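Local coordinates for protein acylphosphatase (Coxiella burnetii, PDB 3TRG) that catalyses the hydrolysis of acyl phosphates to a carboxylate and inorganic phosphate, at residues 24-27 with 28-31; 32-35 with 36-39; 67-70 with 71-74. One frame throughout, in Å; residues are numbered along the deposited sequence.

Contact 1. Residues 24-27 with 28-31; sequences GVFF and RESV
The Phe26 ring meets the Glu29 carboxylate at its edge. Glu29 OE1 lies in the plane of the ring, 3.8 Å from Phe26 CD1, and the two planes are 76° apart. The Phe27 ring also uses an edge: Val31 CG2 sits near its plane, 3.5 Å from Phe27 CE1. Glu29 gets back to Phe26 because its chain bends at chi2 (86°), which brings OE1 to 3.3 Å from Phe26 CA. Phe26 is the N-cap residue of helix 27-37, and its O accepts from Ser30 N at 3.1 Å. Phe27 O takes two donors. Val31 N comes at 3.0 Å, nearly in line with the C=O bond. Ser30 OG comes at 2.9 Å, tilted from the carbonyl plane; its chi1 of 79° turns the hydroxyl back over the previous turn. Arg28 belongs to the predicted active site, beside Asn46. Its NH2 makes a weak bond and salt bridge to Glu29 OE2 at 3.1 Å, and its NH1 pairs with the C-terminal carboxylate of Arg98. In acylphosphatases the loop before this helix, with the arginine that follows it, forms the phosphate-binding cradle. Carboxylates at both terminal nitrogens probably steady the guanidinium, though the Glu29 bond is weak.

Contact 2. Residues 32-35 with 36-39; sequences RKKA and EELQ
Lys33 and Glu37 form a salt bridge one helical turn apart, with Lys33 NZ 2.7 Å from Glu37 OE2. The ammonium meets the syn side of the carboxylate, 18° out of its plane. The lysine chain runs extended and then turns at its last torsion (chi4 -73°), which swings NZ over to the glutamate. This pair is on the exposed side. The close side holds the buried Ala35 and the Lys34-Leu38 pair, which faces helix 60-69. There Lys34 CD lies 3.9 Å from Leu38 CD1, and the two side chains pass each other at a slant. Lys34 bends at chi2 and chi3, and its CG and CD lie beside Leu38 CD1. The exposed side, with Lys33, Glu36 and Glu37, is also bridged by water. One water accepts from Arg32 NE and donates to Glu36 OE1; the two side chains lie side by side, with their charged groups too far apart for a direct bridge. Another water accepts from Lys34 NZ at 2.7 Å and donates to Glu37 OE1. Glu37 thus answers two lysines, one directly and one through water. The helix ends in a Schellman motif: Gln39, with positive phi, is the C-prime residue, and Gln39 N bonds to Glu36 O at 3.0 Å. The inner face lies on the sheet, with Arg32 and Ala35 against Phe95 of strand 95-97. Along helix 60-69, Leu38 touches Ile65 and Leu66, and Lys34 makes a cation-pi contact with Trp69.

Contact 3. Residues 67-70 with 71-74; sequences TEWL and WEGP
Gly73 lies under the indole of Trp69. Its CA is 4.1 Å from the centroid of the six-membered ring, 21° off the ring normal, a CH-pi contact displaced toward the rim. Pro74 comes next, with CD 4.3 Å from Trp69 CH2. The indole reaches forward over the turn because its CG stands anti to the backbone N (chi1 175°). A water in the plane of the ring bridges the polar edge to the turn: it accepts from Trp69 NE1 and donates to Gly73 O. Glu68 O lies at the edge of the Trp71 ring, in its plane; Thr67 O is 3.4 Å from Trp71 CD1, obliquely. A second water accepts from Trp71 NE1 at 2.9 Å and donates weakly to Thr67 O. The backbone beneath is the exit of helix 60-69, the second helix on the sheet of the acylphosphatase alpha/beta sandwich. Trp69 O accepts from both Glu72 N and Gly73 N. The Gly73 bond, 2.9 Å long from N to Trp69 O, is the straighter at the carbonyl; the Glu72 donor stands well above the carbonyl plane. Gly73 has positive phi (73°) and turns the chain out of the helix toward Pro74. Farther out, Thr67 OG1 is bonded to Met64 O. Leu70 rests on Val16 and Val82 of the sheet, and Trp71 lies against Asn81 and Val82. Trp69 and Pro74 both touch Ser30 of helix 27-37.

How the contacts relate
From the N terminus, strand 11-19 leads into the loop of contact 1, which closes at the start of helix 27-37. Contact 2 follows directly on the same helix and takes it to its end before strand 41-46. Contact 3 comes later, where helix 60-69 gives way to the loop before strand 78-87. The three run in series; none nests in another or crosses it. In space contact 3 touches both others. Ser30 OG of contact 1 is 3.4 Å from both Pro74 CD and Trp69 CH2, and Lys34 CE of contact 2 is 3.7 Å from Trp69 NE1. Together they tie the two helices to each other on one face of the sheet.

Contact 1. Residues 24-27 with 28-31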
loop_
_atom_site.group_PDB
_atom_site.type_symbol
_atom_site.label_atom_id
_atom_site.label_comp_id
_atom_site.label_asym_id
_atom_site.label_seq_id
_atom_site.Cartn_x
_atom_site.Cartn_y
_atom_site.Cartn_z
ATOM N N GLY A 24 6.154 -4.898 -14.790
ATOM C CA GLY A 24 6.411 -6.250 -15.252
ATOM C C GLY A 24 6.835 -7.211 -14.159
ATOM O O GLY A 24 7.493 -8.214 -14.431
ATOM N N VAL A 25 6.454 -6.911 -12.921
ATOM C CA VAL A 25 6.793 -7.763 -11.783
ATOM C C VAL A 25 5.573 -8.001 -10.894
ATOM O O VAL A 25 5.698 -8.324 -9.713
ATOM C CB VAL A 25 7.961 -7.179 -10.945
ATOM C CG1 VAL A 25 9.240 -7.120 -11.782
ATOM C CG2 VAL A 25 7.608 -5.796 -10.394
ATOM N N PHE A 26 4.388 -7.847 -11.474
ATOM C CA PHE A 26 3.153 -8.090 -10.742
ATOM C C PHE A 26 3.113 -7.275 -9.450
ATOM O O PHE A 26 2.677 -7.763 -8.406
ATOM C CB PHE A 26 3.000 -9.585 -10.435
ATOM C CG PHE A 26 2.863 -10.449 -11.661
ATOM C CD1 PHE A 26 1.737 -10.367 -12.459
ATOM C CD2 PHE A 26 3.855 -11.355 -12.003
ATOM C CE1 PHE A 26 1.605 -11.170 -13.588
ATOM C CE2 PHE A 26 3.729 -12.156 -13.124
ATOM C CZ PHE A 26 2.605 -12.065 -13.916
ATOM N N PHE A 27 3.560 -6.026 -9.518
ATOM C CA PHE A 27 3.617 -5.203 -8.311
ATOM C C PHE A 27 2.239 -4.949 -7.684
ATOM O O PHE A 27 2.080 -5.082 -6.465
ATOM C CB PHE A 27 4.359 -3.886 -8.565
ATOM C CG PHE A 27 5.084 -3.371 -7.356
ATOM C CD1 PHE A 27 4.376 -2.885 -6.272
ATOM C CD2 PHE A 27 6.470 -3.390 -7.295
ATOM C CE1 PHE A 27 5.035 -2.421 -5.142
ATOM C CE2 PHE A 27 7.136 -2.929 -6.170
ATOM C CZ PHE A 27 6.420 -2.444 -5.095
ATOM N N ARG A 28 1.247 -4.612 -8.510
ATOM C CA ARG A 28 -0.118 -4.386 -8.029
ATOM C C ARG A 28 -0.636 -5.578 -7.241
ATOM O O ARG A 28 -1.110 -5.439 -6.116
ATOM C CB ARG A 28 -1.076 -4.131 -9.199
ATOM C CG ARG A 28 -0.980 -2.765 -9.845
ATOM C CD ARG A 28 -2.019 -2.644 -10.954
ATOM N NE ARG A 28 -2.193 -3.936 -11.601
ATOM C CZ ARG A 28 -3.361 -4.448 -11.970
ATOM N NH1 ARG A 28 -4.484 -3.766 -11.792
ATOM N NH2 ARG A 28 -3.401 -5.649 -12.529
ATOM N N GLU A 29 -0.564 -6.757 -7.848
ATOM C CA GLU A 29 -1.077 -7.959 -7.204
ATOM C C GLU A 29 -0.351 -8.253 -5.894
ATOM O O GLU A 29 -0.971 -8.681 -4.923
ATOM C CB GLU A 29 -1.012 -9.161 -8.151
ATOM C CG GLU A 29 -1.922 -9.027 -9.374
ATOM C CD GLU A 29 -1.272 -8.280 -10.524
ATOM O OE1 GLU A 29 -0.141 -7.773 -10.369
ATOM O OE2 GLU A 29 -1.896 -8.210 -11.605
ATOM N N SER A 30 0.954 -8.000 -5.860
ATOM C CA SER A 30 1.754 -8.306 -4.673
ATOM C C SER A 30 1.394 -7.387 -3.509
ATOM O O SER A 30 1.394 -7.807 -2.349
ATOM C CB SER A 30 3.258 -8.235 -4.981
ATOM O OG SER A 30 3.742 -6.904 -5.001
ATOM N N VAL A 31 1.086 -6.133 -3.827
ATOM C CA VAL A 31 0.654 -5.173 -2.814
ATOM C C VAL A 31 -0.706 -5.590 -2.248
ATOM O O VAL A 31 -0.902 -5.595 -1.029
ATOM C CB VAL A 31 0.577 -3.740 -3.385
ATOM C CG1 VAL A 31 -0.090 -2.800 -2.391
ATOM C CG2 VAL A 31 1.975 -3.235 -3.750
#

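Contact 2. Residues 32-35 with 36-39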
loop_
_atom_site.group_PDB
_atom_site.type_symbol
_atom_site.label_atom_id
_atom_site.label_comp_id
_atom_site.label_asym_id
_atom_site.label_seq_id
_atom_site.Cartn_x
_atom_site.Cartn_y
_atom_site.Cartn_z
ATOM N N ARG A 32 -1.637 -5.960 -3.126
ATOM C CA ARG A 32 -2.957 -6.403 -2.666
ATOM C C ARG A 32 -2.839 -7.611 -1.742
ATOM O O ARG A 32 -3.477 -7.664 -0.688
ATOM C CB ARG A 32 -3.888 -6.725 -3.839
ATOM C CG ARG A 32 -5.235 -7.312 -3.406
ATOM C CD ARG A 32 -6.027 -7.868 -4.592
ATOM N NE ARG A 32 -5.276 -8.927 -5.263
ATOM C CZ ARG A 32 -5.441 -9.278 -6.535
ATOM N NH1 ARG A 32 -6.342 -8.657 -7.289
ATOM N NH2 ARG A 32 -4.697 -10.249 -7.054
ATOM N N LYS A 33 -2.020 -8.582 -2.136
ATOM C CA LYS A 33 -1.845 -9.790 -1.333
ATOM C C LYS A 33 -1.214 -9.474 0.019
ATOM O O LYS A 33 -1.666 -9.966 1.056
ATOM C CB LYS A 33 -1.001 -10.824 -2.081
ATOM C CG LYS A 33 -0.853 -12.160 -1.350
ATOM C CD LYS A 33 -0.185 -13.192 -2.250
ATOM C CE LYS A 33 -0.075 -14.557 -1.574
ATOM N NZ LYS A 33 0.962 -14.582 -0.506
ATOM N N LYS A 34 -0.170 -8.652 0.006
ATOM C CA LYS A 34 0.489 -8.260 1.244
ATOM C C LYS A 34 -0.481 -7.501 2.146
ATOM O O LYS A 34 -0.566 -7.766 3.343
ATOM C CB LYS A 34 1.732 -7.419 0.950
ATOM C CG LYS A 34 2.457 -6.909 2.195
ATOM C CD LYS A 34 2.875 -8.038 3.119
ATOM C CE LYS A 34 3.984 -8.875 2.513
ATOM N NZ LYS A 34 4.565 -9.803 3.533
ATOM N N ALA A 35 -1.220 -6.563 1.559
ATOM C CA ALA A 35 -2.196 -5.783 2.311
ATOM C C ALA A 35 -3.253 -6.679 2.952
ATOM O O ALA A 35 -3.587 -6.514 4.127
ATOM C CB ALA A 35 -2.845 -4.739 1.420
ATOM N N GLU A 36 -3.785 -7.625 2.185
ATOM C CA GLU A 36 -4.786 -8.542 2.721
ATOM C C GLU A 36 -4.227 -9.356 3.887
ATOM O O GLU A 36 -4.902 -9.549 4.896
ATOM C CB GLU A 36 -5.338 -9.446 1.614
ATOM C CG GLU A 36 -6.152 -8.661 0.602
ATOM C CD GLU A 36 -6.773 -9.529 -0.467
ATOM O OE1 GLU A 36 -6.279 -10.655 -0.701
ATOM O OE2 GLU A 36 -7.764 -9.075 -1.075
ATOM N N GLU A 37 -2.987 -9.813 3.753
ATOM C CA GLU A 37 -2.341 -10.562 4.826
ATOM C C GLU A 37 -2.190 -9.716 6.085
ATOM O O GLU A 37 -2.200 -10.239 7.201
ATOM C CB GLU A 37 -0.994 -11.118 4.354
ATOM C CG GLU A 37 -1.177 -12.241 3.342
ATOM C CD GLU A 37 0.072 -12.571 2.555
ATOM O OE1 GLU A 37 1.084 -11.849 2.678
ATOM O OE2 GLU A 37 0.031 -13.562 1.796
ATOM N N LEU A 38 -2.078 -8.407 5.899
ATOM C CA LEU A 38 -1.968 -7.483 7.024
ATOM C C LEU A 38 -3.314 -6.885 7.442
ATOM O O LEU A 38 -3.363 -5.977 8.273
ATOM C CB LEU A 38 -0.973 -6.368 6.687
ATOM C CG LEU A 38 0.464 -6.842 6.461
ATOM C CD1 LEU A 38 1.290 -5.715 5.868
ATOM C CD2 LEU A 38 1.075 -7.326 7.774
ATOM N N GLN A 39 -4.398 -7.386 6.857
ATOM C CA GLN A 39 -5.740 -6.887 7.147
ATOM C C GLN A 39 -5.887 -5.391 6.886
ATOM O O GLN A 39 -6.453 -4.655 7.706
ATOM C CB GLN A 39 -6.145 -7.211 8.590
ATOM C CG GLN A 39 -6.164 -8.701 8.894
ATOM C CD GLN A 39 -6.931 -9.026 10.160
ATOM O OE1 GLN A 39 -8.065 -8.579 10.346
ATOM N NE2 GLN A 39 -6.317 -9.807 11.041
HETATM O O HOH W 1 -4.653 -10.684 -2.959
HETATM O O HOH W 2 2.568 -11.323 4.655
#

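Contact 3. Residues 67-70 with 71-74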
loop_
_atom_site.group_PDB
_atom_site.type_symbol
_atom_site.label_atom_id
_atom_site.label_comp_id
_atom_site.label_asym_id
_atom_site.label_seq_id
_atom_site.Cartn_x
_atom_site.Cartn_y
_atom_site.Cartn_z
ATOM N N THR A 67 4.703 -0.383 4.778
ATOM C CA THR A 67 5.617 0.639 4.267
ATOM C C THR A 67 7.069 0.161 4.259
ATOM O O THR A 67 7.844 0.561 3.396
ATOM C CB THR A 67 5.511 1.995 5.016
ATOM O OG1 THR A 67 5.831 1.823 6.402
ATOM C CG2 THR A 67 4.116 2.589 4.880
ATOM N N GLU A 68 7.440 -0.690 5.212
ATOM C CA GLU A 68 8.798 -1.219 5.218
ATOM C C GLU A 68 8.963 -2.246 4.103
ATOM O O GLU A 68 9.982 -2.273 3.413
ATOM C CB GLU A 68 9.171 -1.831 6.570
ATOM C CG GLU A 68 10.564 -2.452 6.558
ATOM C CD GLU A 68 11.093 -2.777 7.941
ATOM O OE1 GLU A 68 10.550 -2.249 8.936
ATOM O OE2 GLU A 68 12.064 -3.559 8.031
ATOM N N TRP A 69 7.940 -3.077 3.921
ATOM C CA TRP A 69 7.969 -4.106 2.894
ATOM C C TRP A 69 8.027 -3.517 1.482
ATOM O O TRP A 69 8.586 -4.127 0.566
ATOM C CB TRP A 69 6.757 -5.032 3.030
ATOM C CG TRP A 69 6.677 -6.026 1.918
ATOM C CD1 TRP A 69 7.334 -7.222 1.838
ATOM C CD2 TRP A 69 5.920 -5.900 0.708
ATOM N NE1 TRP A 69 7.024 -7.851 0.654
ATOM C CE2 TRP A 69 6.157 -7.060 -0.054
ATOM C CE3 TRP A 69 5.059 -4.922 0.199
ATOM C CZ2 TRP A 69 5.566 -7.267 -1.299
ATOM C CZ3 TRP A 69 4.475 -5.128 -1.040
ATOM C CH2 TRP A 69 4.732 -6.292 -1.774
ATOM N N LEU A 70 7.449 -2.334 1.301
ATOM C CA LEU A 70 7.421 -1.716 -0.022
ATOM C C LEU A 70 8.814 -1.396 -0.551
ATOM O O LEU A 70 8.996 -1.220 -1.752
ATOM C CB LEU A 70 6.541 -0.459 -0.025
ATOM C CG LEU A 70 5.034 -0.719 0.050
ATOM C CD1 LEU A 70 4.294 0.585 0.282
ATOM C CD2 LEU A 70 4.518 -1.417 -1.209
ATOM N N TRP A 71 9.800 -1.324 0.338
ATOM C CA TRP A 71 11.178 -1.100 -0.102
ATOM C C TRP A 71 11.747 -2.350 -0.755
ATOM O O TRP A 71 12.716 -2.277 -1.505
ATOM C CB TRP A 71 12.074 -0.665 1.059
ATOM C CG TRP A 71 11.859 0.746 1.489
ATOM C CD1 TRP A 71 11.036 1.182 2.484
ATOM C CD2 TRP A 71 12.487 1.916 0.947
ATOM N NE1 TRP A 71 11.109 2.548 2.594
ATOM C CE2 TRP A 71 11.995 3.024 1.663
ATOM C CE3 TRP A 71 13.421 2.133 -0.072
ATOM C CZ2 TRP A 71 12.398 4.332 1.390
ATOM C CZ3 TRP A 71 13.822 3.433 -0.340
ATOM C CH2 TRP A 71 13.310 4.514 0.386
ATOM N N GLU A 72 11.147 -3.498 -0.455
ATOM C CA GLU A 72 11.567 -4.764 -1.041
ATOM C C GLU A 72 10.705 -5.113 -2.250
ATOM O O GLU A 72 11.213 -5.316 -3.352
ATOM C CB GLU A 72 11.503 -5.892 -0.009
ATOM C CG GLU A 72 11.889 -7.255 -0.569
ATOM C CD GLU A 72 11.819 -8.361 0.469
ATOM O OE1 GLU A 72 11.469 -8.070 1.632
ATOM O OE2 GLU A 72 12.113 -9.524 0.119
ATOM N N GLY A 73 9.396 -5.176 -2.038
ATOM C CA GLY A 73 8.477 -5.510 -3.109
ATOM C C GLY A 73 8.566 -6.980 -3.457
ATOM O O GLY A 73 9.248 -7.745 -2.769
ATOM N N PRO A 74 7.873 -7.386 -4.528
ATOM C CA PRO A 74 7.855 -8.776 -4.991
ATOM C C PRO A 74 9.179 -9.140 -5.655
ATOM O O PRO A 74 9.994 -8.253 -5.908
ATOM C CB PRO A 74 6.720 -8.777 -6.019
ATOM C CG PRO A 74 6.712 -7.399 -6.558
ATOM C CD PRO A 74 7.059 -6.507 -5.385
HETATM O O HOH W 3 9.014 3.672 4.281
HETATM O O HOH W 4 8.073 -10.084 -1.053
#